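Local coordinates for protein DsbA-like disulfide oxidoreductase (Wolbachia endosymbiont of Drosophila melanogaster, PDB 6EEZ) that probably catalyses thiol-disulfide exchange as a disulfide isomerase, using a redox-active cysteine pair in a DsbA-like thioredoxin fold, at residues Leu41-Cys45 and Ala77-Ala82; Phe68-Pro72 and Ile144-Leu150. All coordinates share one frame; numbering follows the deposited sequence. Where two conformers were deposited one is given.

Contacts 1 and 2, whose centres lie 11 Å apart, meet along the neighbouring parallel strands 36-41 and 65-70 of the thioredoxin sheet. Probable hydrogen bonds join the ends of these strands: L41 O lies 3.0 Å from A71 N and L41 N lies 3.2 Å from R69 O. Beyond the strand ends, D42 OD2 packs 3.3 Å from P72 CA. Contact 1 holds the loop leading to C45, disulfide-bonded to C48 in a CxxC motif that is probably the redox site, against helix 76-91; contact 2 lays the adjoining strand across helix 137-154. The two helices close the circuit, since L79 packs on I144 and R148.

Contact 1: residues Leu41-Cys45 and Ala77-Ala82; sequences LDYSC and ASLKAA
D42 and S44 both turn to the hydroxyl of S78, and this small polar knot is the tight part of the contact. S78 OG donates to D42 OD1; the modelled separation of 2.4 Å is very short, so its exact length is doubtful. S44 OG donates to S78 OG at 2.7 Å. With CG anti to its backbone N (chi1 -177°), D42 extends its carboxylate far enough to reach the helix and still receive S44 N on OD1 at 2.8 Å, nearly in line with the C-O bond. That is an Asx turn, set within a type I turn whose C45 N to D42 O bond delivers the chain to C45, the N-cap of the next helix and a member of the disulfide. Serine suits both hydroxyl positions, being short enough for the turn and the helix to approach closely.

The Y43 side is buried but held more loosely, by van der Waals contact and a water. Ring atom CD2 lies 3.9 Å from A81 CB, and A82 N is near the ring edge; small alanines leave room for the ring. Between loop and helix the water accepts from Y43 N at 2.9 Å and donates to S78 O at 3.0 Å. Solvent comes nearer at the S44 and A77 end, where both residues are partly exposed.

Because D42 OD2 also accepts from I73 N and L74 N, the buried carboxylate is held through both oxygens, its rotation fixed just ahead of the C45-C48 disulfide, probably the redox site.

Contact 2: residues Phe68-Pro72 and Ile144-Leu150; sequences FRDAP and INNSRLL
In the thioredoxin fold of this DsbA-like protein, R69 of strand 65-70 and P72, two residues past the strand's end, meet S147, I144 and R148 on helix 137-154. The short strand and helix segments cross almost perpendicularly, at 95°, with their axes 8.1 Å apart at closest. The adjacent helix residues S147 and R148 reach different points, one the strand and the other the loop after it.

At the strand, R69 bends at chi2 (-57°), which turns its guanidinium alongside the helix. NH1 donates to S147 OG at 2.7 Å, with the hydroxyl tilted somewhat out of the guanidinium plane and the N-H...O angle at 146°. L150 CD2 lies over one face of the same group, 3.9 Å from NH1, while Y25 makes a cation-pi contact with it. Arginine fits here because its flat end can bond at the edge and pack at a face. S147 OG also meets a water at 2.9 Å that donates to D70 O, so a small hydroxyl ties both the side chain of one strand residue and the carbonyl of the next to the helix.

Farther along, R148 is extended from CG to NE and lies across P72. NE and NH2 approach P72 O side-on and in the guanidinium plane, at 2.9 and 3.1 Å. The NE bond runs close to the line of the carbonyl, whereas NH2 comes in from above the carbonyl plane. I144 packs against both residues: its CG2 touches P72 CG at 3.8 Å and lies over one face of the R148 guanidinium, toward the rim. Proline suits the place, its stiff ring giving isoleucine a firm apolar partner while its carbonyl remains an acceptor.

Across these two segments, then, arginines donate in both directions, R69 from strand to a helix hydroxyl and R148 from helix to a backbone carbonyl.

Contact 1: residues Leu41-Cys45 and Ala77-Ala82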
ATOM      1  N   LEU A  41       3.726  -2.326  -0.720  1.00 33.02           N
ATOM      2  CA  LEU A  41       4.416  -1.758  -1.891  1.00 33.54           C
ATOM      3  C   LEU A  41       5.588  -0.839  -1.519  1.00 33.96           C
ATOM      4  O   LEU A  41       5.566  -0.152  -0.506  1.00 34.56           O
ATOM      5  CB  LEU A  41       3.416  -0.969  -2.765  1.00 34.90           C
ATOM      6  CG  LEU A  41       2.731  -1.736  -3.916  1.00 34.56           C
ATOM      7  CD1 LEU A  41       1.659  -2.827  -3.492  1.00 33.87           C
ATOM      8  CD2 LEU A  41       2.115  -0.744  -4.903  1.00 35.45           C
ATOM      9  N   ASP A  42       6.613  -0.868  -2.361  1.00 32.67           N
ATOM     10  CA  ASP A  42       7.702   0.102  -2.367  1.00 33.51           C
ATOM     11  C   ASP A  42       7.548   0.852  -3.681  1.00 34.91           C
ATOM     12  O   ASP A  42       7.457   0.232  -4.744  1.00 35.42           O
ATOM     13  CB  ASP A  42       9.066  -0.580  -2.274  1.00 33.40           C
ATOM     14  CG  ASP A  42      10.213   0.399  -2.197  1.00 34.49           C
ATOM     15  OD1 ASP A  42      10.365   1.260  -3.111  1.00 35.94           O
ATOM     16  OD2 ASP A  42      10.981   0.301  -1.209  1.00 34.23           O
ATOM     17  N   TYR A  43       7.498   2.179  -3.620  1.00 35.37           N
ATOM     18  CA  TYR A  43       7.236   2.960  -4.823  1.00 37.19           C
ATOM     19  C   TYR A  43       8.332   2.850  -5.907  1.00 38.41           C
ATOM     20  O   TYR A  43       8.037   3.022  -7.097  1.00 39.96           O
ATOM     21  CB  TYR A  43       7.022   4.420  -4.438  1.00 37.97           C
ATOM     22  CG  TYR A  43       5.688   4.663  -3.796  1.00 37.47           C
ATOM     23  CD1 TYR A  43       4.509   4.311  -4.446  1.00 37.90           C
ATOM     24  CD2 TYR A  43       5.598   5.251  -2.549  1.00 36.81           C
ATOM     25  CE1 TYR A  43       3.291   4.526  -3.858  1.00 37.27           C
ATOM     26  CE2 TYR A  43       4.387   5.485  -1.964  1.00 36.66           C
ATOM     27  CZ  TYR A  43       3.236   5.113  -2.614  1.00 36.51           C
ATOM     28  OH  TYR A  43       2.019   5.327  -2.008  1.00 36.41           O
ATOM     29  N   SER A  44       9.575   2.555  -5.519  1.00 39.62           N
ATOM     30  CA  SER A  44      10.678   2.473  -6.484  1.00 40.45           C
ATOM     31  C   SER A  44      10.858   1.057  -7.040  1.00 40.27           C
ATOM     32  O   SER A  44      11.732   0.814  -7.868  1.00 41.40           O
ATOM     33  CB  SER A  44      11.998   2.928  -5.842  1.00 40.74           C
ATOM     34  OG  SER A  44      11.849   4.128  -5.090  1.00 41.45           O
ATOM     35  N   CYS A  45      10.036   0.120  -6.584  1.00 37.30           N
ATOM     36  CA  CYS A  45      10.142  -1.270  -7.023  0.63 37.10           C
ATOM     37  C   CYS A  45       9.467  -1.465  -8.388  1.00 38.09           C
ATOM     38  O   CYS A  45       8.315  -1.076  -8.588  1.00 38.60           O
ATOM     39  CB  CYS A  45       9.540  -2.191  -5.939  0.63 35.41           C
ATOM     40  SG  CYS A  45       8.589  -3.593  -6.473  0.63 35.59           S
ATOM     41  N   ALA A  77      15.254   7.107  -1.419  1.00 49.83           N
ATOM     42  CA  ALA A  77      14.227   7.607  -2.334  1.00 48.79           C
ATOM     43  C   ALA A  77      12.838   6.989  -2.050  1.00 47.70           C
ATOM     44  O   ALA A  77      11.821   7.668  -2.141  1.00 47.68           O
ATOM     45  CB  ALA A  77      14.656   7.333  -3.783  1.00 49.26           C
ATOM     46  N   SER A  78      12.806   5.708  -1.690  1.00 45.53           N
ATOM     47  CA  SER A  78      11.544   5.022  -1.402  1.00 44.84           C
ATOM     48  C   SER A  78      10.953   5.502  -0.085  1.00 45.61           C
ATOM     49  O   SER A  78       9.749   5.641   0.049  1.00 45.34           O
ATOM     50  CB  SER A  78      11.744   3.512  -1.343  1.00 43.76           C
ATOM     51  OG  SER A  78      11.979   2.961  -2.621  1.00 43.42           O
ATOM     52  N   LEU A  79      11.819   5.750   0.886  1.00 45.44           N
ATOM     53  CA  LEU A  79      11.391   6.199   2.199  1.00 46.34           C
ATOM     54  C   LEU A  79      10.796   7.576   2.096  1.00 47.28           C
ATOM     55  O   LEU A  79       9.791   7.868   2.728  1.00 47.49           O
ATOM     56  CB  LEU A  79      12.565   6.209   3.179  1.00 47.30           C
ATOM     57  CG  LEU A  79      12.268   6.629   4.620  1.00 48.60           C
ATOM     58  CD1 LEU A  79      11.199   5.757   5.243  1.00 47.62           C
ATOM     59  CD2 LEU A  79      13.525   6.545   5.463  1.00 49.16           C
ATOM     60  N   LYS A  80      11.435   8.425   1.289  1.00 48.69           N
ATOM     61  CA  LYS A  80      10.933   9.767   1.011  1.00 49.90           C
ATOM     62  C   LYS A  80       9.557   9.737   0.367  1.00 49.05           C
ATOM     63  O   LYS A  80       8.648  10.441   0.797  1.00 49.98           O
ATOM     64  CB  LYS A  80      11.886  10.518   0.095  1.00 51.05           C
ATOM     65  CG  LYS A  80      13.151  10.987   0.751  1.00 52.59           C
ATOM     66  CD  LYS A  80      13.975  11.713  -0.282  1.00 54.60           C
ATOM     67  CE  LYS A  80      15.238  12.320   0.291  1.00 58.62           C
ATOM     68  NZ  LYS A  80      16.058  12.849  -0.816  1.00 61.67           N
ATOM     69  N   ALA A  81       9.413   8.929  -0.675  1.00 42.08           N
ATOM     70  CA  ALA A  81       8.155   8.869  -1.389  1.00 41.24           C
ATOM     71  C   ALA A  81       7.089   8.262  -0.476  1.00 40.72           C
ATOM     72  O   ALA A  81       5.943   8.707  -0.466  1.00 40.69           O
ATOM     73  CB  ALA A  81       8.302   8.080  -2.678  1.00 40.43           C
ATOM     74  N   ALA A  82       7.483   7.301   0.350  1.00 43.70           N
ATOM     75  CA  ALA A  82       6.541   6.711   1.287  1.00 43.41           C
ATOM     76  C   ALA A  82       6.088   7.754   2.300  1.00 44.91           C
ATOM     77  O   ALA A  82       4.892   7.896   2.542  1.00 44.98           O
ATOM     78  CB  ALA A  82       7.148   5.505   1.998  1.00 42.81           C
TER
HETATM   79  O   HOH W   1       8.034   3.507  -1.102  1.00 30.64           O

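Contact 2: residues Phe68-Pro72 and Ile144-Leu150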
ATOM      1  N   PHE A  68      -3.679   0.274   1.987  1.00 32.85           N
ATOM      2  CA  PHE A  68      -2.343   0.526   1.415  1.00 33.08           C
ATOM      3  C   PHE A  68      -1.299   0.549   2.511  1.00 33.44           C
ATOM      4  O   PHE A  68      -1.355   1.393   3.419  1.00 34.49           O
ATOM      5  CB  PHE A  68      -2.298   1.853   0.658  1.00 33.99           C
ATOM      6  CG  PHE A  68      -3.274   1.936  -0.487  1.00 33.89           C
ATOM      7  CD1 PHE A  68      -2.974   1.376  -1.722  1.00 33.98           C
ATOM      8  CD2 PHE A  68      -4.492   2.569  -0.321  1.00 33.89           C
ATOM      9  CE1 PHE A  68      -3.874   1.450  -2.789  1.00 34.08           C
ATOM     10  CE2 PHE A  68      -5.410   2.653  -1.390  1.00 33.96           C
ATOM     11  CZ  PHE A  68      -5.089   2.078  -2.618  1.00 33.91           C
ATOM     12  N   ARG A  69      -0.360  -0.397   2.436  1.00 32.85           N
ATOM     13  CA  ARG A  69       0.785  -0.415   3.335  1.00 33.32           C
ATOM     14  C   ARG A  69       2.063  -0.018   2.640  1.00 33.36           C
ATOM     15  O   ARG A  69       2.608  -0.760   1.839  1.00 32.13           O
ATOM     16  CB  ARG A  69       0.945  -1.790   3.949  1.00 32.71           C
ATOM     17  CG  ARG A  69      -0.159  -2.084   4.904  1.00 33.84           C
ATOM     18  CD  ARG A  69      -0.197  -1.025   5.982  1.00 36.14           C
ATOM     19  NE  ARG A  69      -0.816  -1.571   7.165  1.00 37.05           N
ATOM     20  CZ  ARG A  69      -0.185  -2.025   8.237  1.00 37.42           C
ATOM     21  NH1 ARG A  69       1.125  -1.961   8.347  1.00 37.20           N
ATOM     22  NH2 ARG A  69      -0.903  -2.505   9.228  1.00 37.65           N
ATOM     23  N   ASP A  70       2.514   1.184   2.965  1.00 35.39           N
ATOM     24  CA  ASP A  70       3.734   1.737   2.415  1.00 35.93           C
ATOM     25  C   ASP A  70       4.899   1.084   3.137  1.00 35.49           C
ATOM     26  O   ASP A  70       5.104   1.334   4.327  1.00 36.10           O
ATOM     27  CB  ASP A  70       3.746   3.260   2.577  1.00 37.27           C
ATOM     28  CG  ASP A  70       2.804   3.948   1.609  1.00 37.70           C
ATOM     29  OD1 ASP A  70       3.086   3.929   0.393  1.00 38.07           O
ATOM     30  OD2 ASP A  70       1.768   4.477   2.054  1.00 37.65           O
ATOM     31  N   ALA A  71       5.630   0.233   2.426  1.00 31.96           N
ATOM     32  CA  ALA A  71       6.700  -0.569   3.038  1.00 31.30           C
ATOM     33  C   ALA A  71       8.001  -0.344   2.300  1.00 32.36           C
ATOM     34  O   ALA A  71       8.487  -1.231   1.598  1.00 32.19           O
ATOM     35  CB  ALA A  71       6.339  -2.034   3.033  1.00 29.33           C
ATOM     36  N   PRO A  72       8.562   0.861   2.437  1.00 33.59           N
ATOM     37  CA  PRO A  72       9.824   1.190   1.778  1.00 35.42           C
ATOM     38  C   PRO A  72      10.971   0.311   2.295  1.00 36.20           C
ATOM     39  O   PRO A  72      11.220   0.298   3.511  1.00 36.55           O
ATOM     40  CB  PRO A  72      10.028   2.660   2.141  1.00 36.53           C
ATOM     41  CG  PRO A  72       9.285   2.828   3.419  1.00 35.69           C
ATOM     42  CD  PRO A  72       8.092   1.953   3.309  1.00 33.83           C
ATOM     43  N   ILE A 144       5.245   3.638   9.301  1.00 42.89           N
ATOM     44  CA  ILE A 144       6.135   2.991   8.349  1.00 41.90           C
ATOM     45  C   ILE A 144       6.928   1.896   9.063  1.00 40.77           C
ATOM     46  O   ILE A 144       7.154   0.819   8.514  1.00 39.13           O
ATOM     47  CB  ILE A 144       7.080   4.006   7.684  1.00 42.69           C
ATOM     48  CG1 ILE A 144       6.304   4.795   6.622  1.00 43.48           C
ATOM     49  CG2 ILE A 144       8.299   3.304   7.069  1.00 40.75           C
ATOM     50  CD1 ILE A 144       7.104   5.820   5.889  1.00 44.21           C
ATOM     51  N   ASN A 145       7.335   2.166  10.291  1.00 41.41           N
ATOM     52  CA  ASN A 145       8.047   1.169  11.066  1.00 40.54           C
ATOM     53  C   ASN A 145       7.153  -0.029  11.314  1.00 39.63           C
ATOM     54  O   ASN A 145       7.601  -1.183  11.228  1.00 38.60           O
ATOM     55  CB  ASN A 145       8.531   1.751  12.392  1.00 41.71           C
ATOM     56  CG  ASN A 145       9.730   2.647  12.221  1.00 42.23           C
ATOM     57  OD1 ASN A 145      10.471   2.529  11.242  1.00 41.35           O
ATOM     58  ND2 ASN A 145       9.940   3.546  13.180  1.00 43.62           N
ATOM     59  N   ASN A 146       5.877   0.236  11.589  1.00 40.67           N
ATOM     60  CA  ASN A 146       4.964  -0.850  11.891  1.00 39.77           C
ATOM     61  C   ASN A 146       4.730  -1.691  10.660  1.00 38.66           C
ATOM     62  O   ASN A 146       4.631  -2.902  10.771  1.00 37.86           O
ATOM     63  CB  ASN A 146       3.653  -0.321  12.474  1.00 39.79           C
ATOM     64  CG  ASN A 146       3.783   0.055  13.946  1.00 40.40           C
ATOM     65  OD1 ASN A 146       4.731  -0.354  14.636  1.00 40.79           O
ATOM     66  ND2 ASN A 146       2.833   0.827  14.439  1.00 40.79           N
ATOM     67  N   SER A 147       4.709  -1.077   9.478  1.00 36.61           N
ATOM     68  CA  SER A 147       4.557  -1.851   8.243  1.00 34.93           C
ATOM     69  C   SER A 147       5.801  -2.662   7.922  1.00 33.62           C
ATOM     70  O   SER A 147       5.700  -3.792   7.431  1.00 31.62           O
ATOM     71  CB  SER A 147       4.240  -0.944   7.057  1.00 34.72           C
ATOM     72  OG  SER A 147       2.951  -0.389   7.169  1.00 35.62           O
ATOM     73  N   ARG A 148       6.979  -2.095   8.172  1.00 39.60           N
ATOM     74  CA  ARG A 148       8.208  -2.826   7.928  1.00 38.28           C
ATOM     75  C   ARG A 148       8.288  -4.072   8.817  1.00 38.72           C
ATOM     76  O   ARG A 148       8.671  -5.145   8.366  1.00 36.71           O
ATOM     77  CB  ARG A 148       9.424  -1.936   8.173  1.00 39.04           C
ATOM     78  CG  ARG A 148       9.664  -0.918   7.079  1.00 38.98           C
ATOM     79  CD  ARG A 148      10.731   0.075   7.519  1.00 40.57           C
ATOM     80  NE  ARG A 148      11.323   0.754   6.367  1.00 40.07           N
ATOM     81  CZ  ARG A 148      12.170   1.770   6.459  1.00 41.49           C
ATOM     82  NH1 ARG A 148      12.512   2.235   7.658  1.00 43.40           N
ATOM     83  NH2 ARG A 148      12.685   2.309   5.353  1.00 41.31           N
ATOM     84  N   LEU A 149       7.936  -3.921  10.088  1.00 42.93           N
ATOM     85  CA  LEU A 149       7.958  -5.048  11.009  1.00 43.78           C
ATOM     86  C   LEU A 149       6.931  -6.104  10.586  1.00 42.93           C
ATOM     87  O   LEU A 149       7.190  -7.312  10.691  1.00 42.93           O
ATOM     88  CB  LEU A 149       7.693  -4.572  12.435  1.00 45.52           C
ATOM     89  CG  LEU A 149       8.910  -3.988  13.146  1.00 46.30           C
ATOM     90  CD1 LEU A 149       8.504  -3.111  14.328  1.00 47.79           C
ATOM     91  CD2 LEU A 149       9.834  -5.106  13.626  1.00 46.33           C
ATOM     92  N   LEU A 150       5.777  -5.643  10.093  1.00 36.59           N
ATOM     93  CA  LEU A 150       4.756  -6.554   9.620  1.00 35.31           C
ATOM     94  C   LEU A 150       5.261  -7.336   8.418  1.00 32.56           C
ATOM     95  O   LEU A 150       5.084  -8.557   8.362  1.00 31.75           O
ATOM     96  CB  LEU A 150       3.461  -5.808   9.256  1.00 34.61           C
ATOM     97  CG  LEU A 150       2.278  -6.700   8.882  1.00 31.97           C
ATOM     98  CD1 LEU A 150       1.997  -7.725   9.965  1.00 32.81           C
ATOM     99  CD2 LEU A 150       1.028  -5.851   8.650  1.00 30.59           C
TER
HETATM  100  O   HOH W   2       3.074   2.247   5.968  1.00 32.32           O